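Local coordinates for protein MmeI (Methylophilus methylotrophus, PDB 5HR4) that probably methylates adenine at N6 in DNA using S-adenosyl-L-methionine, as the modification activity of a Type IIL restriction-modification enzyme, at residues A781-L789 and I833-R844; F329-F337 and F350-F359. All coordinates share one frame; numbering follows the deposited sequence.

The two contacts lie far apart in the chain, with centres about 60 Å from each other and nearest atoms about 41 Å apart, and they share no helix or sheet. Contact 2 comes first and closes before contact 1 opens: it pairs the helices 318-340 and 344-355 and runs on into strand 359-361 of the mixed sheet of the methyltransferase region. Contact 1 follows near the C-terminal end, where helix 783-790 of the target recognition region meets helix 827-845 of the C-terminal region. Contact 2 thus belongs to the helical layer beside the methyltransferase sheet, while contact 1 joins the target recognition and C-terminal regions, about 13 Å from the bound DNA at its nearest atom.

Contact 1: residues A781-L789 and I833-R844; sequences AEPLIFGLL and IEEAAFAILKAR
Phe786 of helix 783-789 is a knob in a hole formed by Ala837, Ile840, Leu841 and Arg844 of helix 833-844, in a helix-helix crossing at 76° that joins the target recognition region to the C-terminal region. With axes only 8.0 Å apart, small residues meet where the backbones approach: the CA atoms of Gly787 and Ala837 are 5.0 Å apart, and a CB on Gly787 would run into Ile833 CG2. Apolar contacts carry the rest. Leu784 CD1 packs on Ile833 CG2 at 3.6 Å, while Pro783 CG meets Phe838 CZ at 3.8 Å on the more exposed side. The Phe786 ring, its CG anti to the backbone N (chi1 170°), extends along the second helix so that Ala837 CB and Ile840 CG2 lie at its edge; Leu841 CD2 approaches its CZ obliquely at 3.8 Å. Ile762 and Leu747 also touch this phenylalanine. Arg844 adds a polar group at the far end of the hole, its guanidinium bound outside the pair by the Ile762 carbonyl and the Tyr856 hydroxyl, which probably limit its rotation. Its plane stands 87° from the ring, and the ring edge points at one guanidinium face, with Phe786 CZ 3.8 Å from Arg844 NH1.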
loop_
_atom_site.group_PDB
_atom_site.type_symbol
_atom_site.label_atom_id
_atom_site.label_comp_id
_atom_site.label_asym_id
_atom_site.label_seq_id
_atom_site.Cartn_x
_atom_site.Cartn_y
_atom_site.Cartn_z
ATOM N N ALA A 781 -33.485 17.566 12.536
ATOM C CA ALA A 781 -33.105 16.496 13.453
ATOM C C ALA A 781 -33.491 16.864 14.881
ATOM O O ALA A 781 -33.056 17.896 15.407
ATOM C CB ALA A 781 -31.609 16.200 13.367
ATOM N N GLU A 782 -34.308 16.014 15.499
ATOM C CA GLU A 782 -34.692 16.213 16.881
ATOM C C GLU A 782 -33.482 15.958 17.786
ATOM O O GLU A 782 -32.553 15.239 17.399
ATOM C CB GLU A 782 -35.856 15.285 17.227
ATOM N N PRO A 783 -33.453 16.555 18.987
ATOM C CA PRO A 783 -32.244 16.448 19.823
ATOM C C PRO A 783 -31.860 15.018 20.164
ATOM O O PRO A 783 -30.670 14.734 20.356
ATOM C CB PRO A 783 -32.619 17.231 21.087
ATOM C CG PRO A 783 -33.786 18.075 20.697
ATOM C CD PRO A 783 -34.527 17.295 19.672
ATOM N N LEU A 784 -32.839 14.116 20.259
ATOM C CA LEU A 784 -32.553 12.723 20.563
ATOM C C LEU A 784 -31.514 12.151 19.606
ATOM O O LEU A 784 -30.549 11.500 20.033
ATOM C CB LEU A 784 -33.850 11.917 20.505
ATOM C CG LEU A 784 -33.730 10.398 20.387
ATOM C CD1 LEU A 784 -33.246 9.790 21.690
ATOM C CD2 LEU A 784 -35.065 9.798 19.961
ATOM N N ILE A 785 -31.690 12.391 18.299
ATOM C CA ILE A 785 -30.783 11.811 17.311
ATOM C C ILE A 785 -29.378 12.378 17.468
ATOM O O ILE A 785 -28.385 11.664 17.277
ATOM C CB ILE A 785 -31.311 12.045 15.894
ATOM N N PHE A 786 -29.273 13.663 17.835
ATOM C CA PHE A 786 -27.969 14.229 18.164
ATOM C C PHE A 786 -27.332 13.506 19.347
ATOM O O PHE A 786 -26.100 13.407 19.432
ATOM C CB PHE A 786 -28.092 15.721 18.482
ATOM C CG PHE A 786 -26.836 16.306 19.045
ATOM C CD1 PHE A 786 -25.849 16.783 18.205
ATOM C CD2 PHE A 786 -26.613 16.327 20.413
ATOM C CE1 PHE A 786 -24.673 17.309 18.711
ATOM C CE2 PHE A 786 -25.435 16.842 20.930
ATOM C CZ PHE A 786 -24.462 17.334 20.072
ATOM N N GLY A 787 -28.142 13.041 20.293
ATOM C CA GLY A 787 -27.595 12.230 21.356
ATOM C C GLY A 787 -27.081 10.915 20.820
ATOM O O GLY A 787 -25.986 10.472 21.177
ATOM N N LEU A 788 -27.845 10.300 19.922
ATOM C CA LEU A 788 -27.486 8.977 19.435
ATOM C C LEU A 788 -26.160 9.010 18.689
ATOM O O LEU A 788 -25.277 8.184 18.937
ATOM C CB LEU A 788 -28.600 8.432 18.552
ATOM C CG LEU A 788 -28.468 6.940 18.297
ATOM C CD1 LEU A 788 -28.455 6.185 19.623
ATOM C CD2 LEU A 788 -29.610 6.484 17.411
ATOM N N LEU A 789 -25.992 9.975 17.784
ATOM C CA LEU A 789 -24.751 10.081 17.019
ATOM C C LEU A 789 -23.595 10.630 17.839
ATOM O O LEU A 789 -22.447 10.546 17.397
ATOM C CB LEU A 789 -24.959 10.973 15.798
ATOM C CG LEU A 789 -26.194 10.675 14.969
ATOM C CD1 LEU A 789 -26.148 11.519 13.717
ATOM C CD2 LEU A 789 -26.274 9.189 14.639
ATOM N N ILE A 833 -32.079 10.613 27.183
ATOM C CA ILE A 833 -31.086 10.889 26.149
ATOM C C ILE A 833 -31.183 12.338 25.675
ATOM O O ILE A 833 -30.164 12.995 25.433
ATOM C CB ILE A 833 -31.242 9.887 24.992
ATOM C CG1 ILE A 833 -30.948 8.472 25.490
ATOM C CG2 ILE A 833 -30.333 10.248 23.839
ATOM C CD1 ILE A 833 -30.964 7.418 24.405
ATOM N N GLU A 834 -32.400 12.872 25.559
ATOM C CA GLU A 834 -32.526 14.284 25.211
ATOM C C GLU A 834 -31.874 15.176 26.263
ATOM O O GLU A 834 -31.192 16.149 25.921
ATOM C CB GLU A 834 -33.995 14.644 25.021
ATOM C CG GLU A 834 -34.616 13.886 23.855
ATOM C CD GLU A 834 -36.115 14.053 23.757
ATOM O OE1 GLU A 834 -36.717 14.581 24.720
ATOM O OE2 GLU A 834 -36.683 13.655 22.711
ATOM N N GLU A 835 -32.042 14.841 27.550
ATOM C CA GLU A 835 -31.474 15.668 28.613
ATOM C C GLU A 835 -29.947 15.668 28.574
ATOM O O GLU A 835 -29.313 16.718 28.748
ATOM C CB GLU A 835 -31.979 15.195 29.976
ATOM N N ALA A 836 -29.333 14.506 28.352
ATOM C CA ALA A 836 -27.883 14.479 28.181
ATOM C C ALA A 836 -27.464 15.284 26.954
ATOM O O ALA A 836 -26.470 16.024 26.993
ATOM C CB ALA A 836 -27.397 13.037 28.068
ATOM N N ALA A 837 -28.223 15.156 25.862
ATOM C CA ALA A 837 -27.949 15.919 24.647
ATOM C C ALA A 837 -27.842 17.410 24.944
ATOM O O ALA A 837 -26.852 18.059 24.583
ATOM C CB ALA A 837 -29.038 15.645 23.614
ATOM N N PHE A 838 -28.840 17.968 25.637
ATOM C CA PHE A 838 -28.772 19.383 25.976
ATOM C C PHE A 838 -27.622 19.669 26.931
ATOM O O PHE A 838 -27.040 20.763 26.890
ATOM C CB PHE A 838 -30.105 19.854 26.562
ATOM C CG PHE A 838 -31.180 20.065 25.531
ATOM C CD1 PHE A 838 -31.057 21.071 24.581
ATOM C CD2 PHE A 838 -32.317 19.262 25.511
ATOM C CE1 PHE A 838 -32.042 21.268 23.629
ATOM C CE2 PHE A 838 -33.311 19.456 24.558
ATOM C CZ PHE A 838 -33.172 20.457 23.618
ATOM N N ALA A 839 -27.261 18.696 27.779
ATOM C CA ALA A 839 -26.128 18.893 28.679
ATOM C C ALA A 839 -24.821 18.988 27.900
ATOM O O ALA A 839 -23.960 19.818 28.225
ATOM C CB ALA A 839 -26.067 17.767 29.710
ATOM N N ILE A 840 -24.660 18.154 26.864
ATOM C CA ILE A 840 -23.517 18.299 25.958
ATOM C C ILE A 840 -23.535 19.675 25.296
ATOM O O ILE A 840 -22.544 20.422 25.344
ATOM C CB ILE A 840 -23.504 17.173 24.907
ATOM C CG1 ILE A 840 -23.138 15.837 25.547
ATOM C CG2 ILE A 840 -22.512 17.489 23.817
ATOM C CD1 ILE A 840 -23.348 14.640 24.647
ATOM N N LEU A 841 -24.662 20.031 24.671
ATOM C CA LEU A 841 -24.739 21.316 23.979
ATOM C C LEU A 841 -24.348 22.466 24.902
ATOM O O LEU A 841 -23.485 23.285 24.557
ATOM C CB LEU A 841 -26.144 21.539 23.416
ATOM C CG LEU A 841 -26.502 20.857 22.096
ATOM C CD1 LEU A 841 -27.731 21.517 21.531
ATOM C CD2 LEU A 841 -25.341 20.891 21.101
ATOM N N LYS A 842 -24.963 22.526 26.091
ATOM C CA LYS A 842 -24.630 23.578 27.046
ATOM C C LYS A 842 -23.145 23.552 27.384
ATOM O O LYS A 842 -22.474 24.592 27.357
ATOM C CB LYS A 842 -25.478 23.437 28.310
ATOM N N ALA A 843 -22.613 22.357 27.674
ATOM C CA ALA A 843 -21.197 22.212 28.008
ATOM C C ALA A 843 -20.308 22.854 26.951
ATOM O O ALA A 843 -19.305 23.505 27.280
ATOM C CB ALA A 843 -20.857 20.728 28.173
ATOM N N ARG A 844 -20.674 22.687 25.670
ATOM C CA ARG A 844 -19.951 23.325 24.572
ATOM C C ARG A 844 -20.056 24.842 24.642
ATOM O O ARG A 844 -19.047 25.551 24.530
ATOM C CB ARG A 844 -20.495 22.836 23.232
ATOM C CG ARG A 844 -20.038 21.462 22.782
ATOM C CD ARG A 844 -20.901 21.007 21.613
ATOM N NE ARG A 844 -20.507 19.704 21.094
ATOM C CZ ARG A 844 -20.938 19.218 19.935
ATOM N NH1 ARG A 844 -21.780 19.927 19.192
ATOM N NH2 ARG A 844 -20.531 18.023 19.523
#

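Contact 2: residues F329-F337 and F350-F359; sequences FLDELWVEF and FHKKLRGLTF
Glu336 and Lys353 form a salt bridge between two nearly antiparallel helices, Lys353 NZ lying 2.8 Å from Glu336 OE2; the modelled approach of NZ to OE1 is too short to be taken literally, so the exact geometry is doubtful. Beside this pair the Phe350 ring turns its edge to the carboxylate, the two planes 71° apart, and lays one face against Phe337 CA. Further along, the Leu333 side chain runs alongside that of Leu354 in the opposite sense, CD1 to Leu354 CD2 3.9 Å, and points end-on at Leu357, CD1 to CD1 4.1 Å. At the far end Phe329 offers a ring face to Phe359 CE1, the centroids being 4.9 Å apart and the planes inclined at 56°. A serine in place of Phe329 would probably leave Phe359 CE1 without the ring face it abuts and open a gap between helix and strand. Phe477 meets both rings, Phe409 also packs on Phe359, and Thr373 of helix 368-388 touches both Phe329 and Phe359. Backbone bonds from Phe359 to Gln408 and Phe410 set its strand beside 409-413. Strand 359-361 is thus central among the parallel strands of a sheet ordered 3-2-1-4-5-7-6, flanked by helices, as in the Rossmann-like class I methyltransferase fold.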
loop_
_atom_site.group_PDB
_atom_site.type_symbol
_atom_site.label_atom_id
_atom_site.label_comp_id
_atom_site.label_asym_id
_atom_site.label_seq_id
_atom_site.Cartn_x
_atom_site.Cartn_y
_atom_site.Cartn_z
ATOM N N PHE A 329 6.942 -18.495 7.238
ATOM C CA PHE A 329 7.680 -19.752 7.306
ATOM C C PHE A 329 8.907 -19.679 8.203
ATOM O O PHE A 329 9.236 -20.669 8.860
ATOM C CB PHE A 329 8.109 -20.204 5.904
ATOM C CG PHE A 329 8.812 -19.143 5.123
ATOM C CD1 PHE A 329 8.102 -18.285 4.302
ATOM C CD2 PHE A 329 10.183 -18.999 5.204
ATOM C CE1 PHE A 329 8.743 -17.291 3.588
ATOM C CE2 PHE A 329 10.833 -18.020 4.489
ATOM C CZ PHE A 329 10.104 -17.154 3.680
ATOM N N LEU A 330 9.577 -18.520 8.243
ATOM C CA LEU A 330 10.964 -18.465 8.694
ATOM C C LEU A 330 11.085 -18.857 10.159
ATOM O O LEU A 330 11.873 -19.746 10.506
ATOM C CB LEU A 330 11.547 -17.072 8.442
ATOM C CG LEU A 330 13.033 -16.904 8.794
ATOM C CD1 LEU A 330 13.850 -17.985 8.164
ATOM C CD2 LEU A 330 13.588 -15.545 8.420
ATOM N N ASP A 331 10.303 -18.223 11.037
ATOM C CA ASP A 331 10.383 -18.576 12.448
ATOM C C ASP A 331 10.194 -20.078 12.655
ATOM O O ASP A 331 10.927 -20.698 13.438
ATOM C CB ASP A 331 9.354 -17.801 13.272
ATOM C CG ASP A 331 9.694 -16.312 13.414
ATOM O OD1 ASP A 331 10.870 -15.943 13.166
ATOM O OD2 ASP A 331 8.786 -15.508 13.785
ATOM N N GLU A 332 9.227 -20.694 11.963
ATOM C CA GLU A 332 9.031 -22.124 12.198
ATOM C C GLU A 332 10.242 -22.917 11.745
ATOM O O GLU A 332 10.586 -23.928 12.367
ATOM C CB GLU A 332 7.765 -22.650 11.520
ATOM N N LEU A 333 10.939 -22.441 10.712
ATOM C CA LEU A 333 12.156 -23.116 10.270
ATOM C C LEU A 333 13.277 -23.024 11.304
ATOM O O LEU A 333 14.152 -23.895 11.341
ATOM C CB LEU A 333 12.621 -22.541 8.934
ATOM C CG LEU A 333 11.749 -22.871 7.724
ATOM C CD1 LEU A 333 12.357 -22.248 6.490
ATOM C CD2 LEU A 333 11.614 -24.375 7.548
ATOM N N TRP A 334 13.283 -21.991 12.142
ATOM C CA TRP A 334 14.314 -21.926 13.173
ATOM C C TRP A 334 13.947 -22.766 14.393
ATOM O O TRP A 334 14.818 -23.409 14.996
ATOM C CB TRP A 334 14.579 -20.475 13.558
ATOM C CG TRP A 334 15.527 -19.844 12.611
ATOM C CD1 TRP A 334 15.218 -19.043 11.538
ATOM C CD2 TRP A 334 16.944 -19.984 12.613
ATOM N NE1 TRP A 334 16.366 -18.664 10.893
ATOM C CE2 TRP A 334 17.441 -19.229 11.532
ATOM C CE3 TRP A 334 17.845 -20.653 13.441
ATOM C CZ2 TRP A 334 18.799 -19.133 11.250
ATOM C CZ3 TRP A 334 19.192 -20.550 13.166
ATOM C CH2 TRP A 334 19.656 -19.801 12.074
ATOM N N VAL A 335 12.670 -22.797 14.766
ATOM C CA VAL A 335 12.265 -23.727 15.811
ATOM C C VAL A 335 12.601 -25.146 15.384
ATOM O O VAL A 335 13.266 -25.886 16.114
ATOM C CB VAL A 335 10.772 -23.552 16.151
ATOM C CG1 VAL A 335 10.255 -24.680 17.032
ATOM C CG2 VAL A 335 10.549 -22.217 16.836
ATOM N N GLU A 336 12.198 -25.531 14.173
ATOM C CA GLU A 336 12.482 -26.890 13.720
ATOM C C GLU A 336 13.980 -27.156 13.707
ATOM O O GLU A 336 14.428 -28.225 14.140
ATOM C CB GLU A 336 11.870 -27.134 12.341
ATOM C CG GLU A 336 12.023 -28.572 11.807
ATOM C CD GLU A 336 11.432 -28.740 10.398
ATOM O OE1 GLU A 336 10.782 -27.778 9.919
ATOM O OE2 GLU A 336 11.611 -29.814 9.766
ATOM N N PHE A 337 14.774 -26.177 13.261
ATOM C CA PHE A 337 16.224 -26.340 13.273
ATOM C C PHE A 337 16.732 -26.631 14.677
ATOM O O PHE A 337 17.448 -27.610 14.901
ATOM C CB PHE A 337 16.916 -25.098 12.718
ATOM C CG PHE A 337 18.415 -25.162 12.812
ATOM C CD1 PHE A 337 19.126 -26.161 12.145
ATOM C CD2 PHE A 337 19.119 -24.237 13.580
ATOM C CE1 PHE A 337 20.527 -26.234 12.249
ATOM C CE2 PHE A 337 20.509 -24.289 13.681
ATOM C CZ PHE A 337 21.218 -25.298 13.021
ATOM N N PHE A 350 16.163 -32.443 7.268
ATOM C CA PHE A 350 15.857 -31.015 7.330
ATOM C C PHE A 350 16.526 -30.250 6.197
ATOM O O PHE A 350 15.932 -29.317 5.638
ATOM C CB PHE A 350 16.285 -30.450 8.680
ATOM C CG PHE A 350 15.939 -29.001 8.880
ATOM C CD1 PHE A 350 14.628 -28.611 9.098
ATOM C CD2 PHE A 350 16.933 -28.030 8.888
ATOM C CE1 PHE A 350 14.309 -27.281 9.304
ATOM C CE2 PHE A 350 16.622 -26.686 9.091
ATOM C CZ PHE A 350 15.311 -26.313 9.299
ATOM N N HIS A 351 17.754 -30.628 5.831
ATOM C CA HIS A 351 18.390 -29.952 4.706
ATOM C C HIS A 351 17.619 -30.195 3.416
ATOM O O HIS A 351 17.305 -29.247 2.683
ATOM C CB HIS A 351 19.832 -30.400 4.527
ATOM C CG HIS A 351 20.686 -29.365 3.867
ATOM N ND1 HIS A 351 22.035 -29.537 3.635
ATOM C CD2 HIS A 351 20.380 -28.125 3.416
ATOM C CE1 HIS A 351 22.523 -28.447 3.071
ATOM N NE2 HIS A 351 21.540 -27.574 2.928
ATOM N N LYS A 352 17.327 -31.466 3.113
ATOM C CA LYS A 352 16.589 -31.784 1.895
ATOM C C LYS A 352 15.252 -31.067 1.871
ATOM O O LYS A 352 14.808 -30.629 0.802
ATOM C CB LYS A 352 16.390 -33.297 1.759
ATOM N N LYS A 353 14.617 -30.898 3.037
ATOM C CA LYS A 353 13.388 -30.113 3.084
ATOM C C LYS A 353 13.645 -28.654 2.721
ATOM O O LYS A 353 12.834 -28.039 2.022
ATOM C CB LYS A 353 12.722 -30.200 4.460
ATOM C CG LYS A 353 11.259 -29.734 4.425
ATOM C CD LYS A 353 10.913 -28.764 5.555
ATOM C CE LYS A 353 10.417 -29.489 6.795
ATOM N NZ LYS A 353 9.979 -28.547 7.866
ATOM N N LEU A 354 14.768 -28.082 3.176
ATOM C CA LEU A 354 15.080 -26.706 2.797
ATOM C C LEU A 354 15.336 -26.591 1.299
ATOM O O LEU A 354 14.878 -25.640 0.662
ATOM C CB LEU A 354 16.273 -26.171 3.598
ATOM C CG LEU A 354 16.049 -25.934 5.109
ATOM C CD1 LEU A 354 17.301 -25.447 5.822
ATOM C CD2 LEU A 354 14.934 -24.944 5.352
ATOM N N ARG A 355 16.026 -27.571 0.705
ATOM C CA ARG A 355 16.343 -27.499 -0.720
ATOM C C ARG A 355 15.092 -27.540 -1.588
ATOM O O ARG A 355 15.082 -26.964 -2.682
ATOM C CB ARG A 355 17.281 -28.642 -1.117
ATOM C CG ARG A 355 17.597 -28.733 -2.624
ATOM C CD ARG A 355 18.251 -27.454 -3.162
ATOM N NE ARG A 355 18.546 -27.565 -4.589
ATOM C CZ ARG A 355 18.485 -26.569 -5.472
ATOM N NH1 ARG A 355 18.138 -25.345 -5.101
ATOM N NH2 ARG A 355 18.782 -26.799 -6.740
ATOM N N GLY A 356 14.032 -28.203 -1.128
ATOM C CA GLY A 356 12.835 -28.367 -1.929
ATOM C C GLY A 356 11.773 -27.301 -1.763
ATOM O O GLY A 356 10.678 -27.466 -2.306
ATOM N N LEU A 357 12.052 -26.222 -1.022
ATOM C CA LEU A 357 11.085 -25.151 -0.790
ATOM C C LEU A 357 11.118 -24.153 -1.942
ATOM O O LEU A 357 12.196 -23.728 -2.366
ATOM C CB LEU A 357 11.391 -24.424 0.517
ATOM C CG LEU A 357 11.185 -25.057 1.890
ATOM C CD1 LEU A 357 11.645 -24.051 2.928
ATOM C CD2 LEU A 357 9.729 -25.425 2.142
ATOM N N THR A 358 9.946 -23.762 -2.435
ATOM C CA THR A 358 9.855 -22.801 -3.533
ATOM C C THR A 358 9.092 -21.562 -3.081
ATOM O O THR A 358 8.121 -21.662 -2.312
ATOM C CB THR A 358 9.180 -23.416 -4.770
ATOM O OG1 THR A 358 7.936 -24.018 -4.400
ATOM C CG2 THR A 358 10.051 -24.485 -5.376
ATOM N N PHE A 359 9.537 -20.391 -3.552
ATOM C CA PHE A 359 8.940 -19.109 -3.184
ATOM C C PHE A 359 8.464 -18.370 -4.430
ATOM O O PHE A 359 9.178 -18.305 -5.432
ATOM C CB PHE A 359 9.943 -18.267 -2.395
ATOM C CG PHE A 359 10.461 -18.962 -1.159
ATOM C CD1 PHE A 359 9.839 -18.779 0.072
ATOM C CD2 PHE A 359 11.534 -19.833 -1.240
ATOM C CE1 PHE A 359 10.283 -19.430 1.185
ATOM C CE2 PHE A 359 11.993 -20.478 -0.109
ATOM C CZ PHE A 359 11.367 -20.271 1.102
#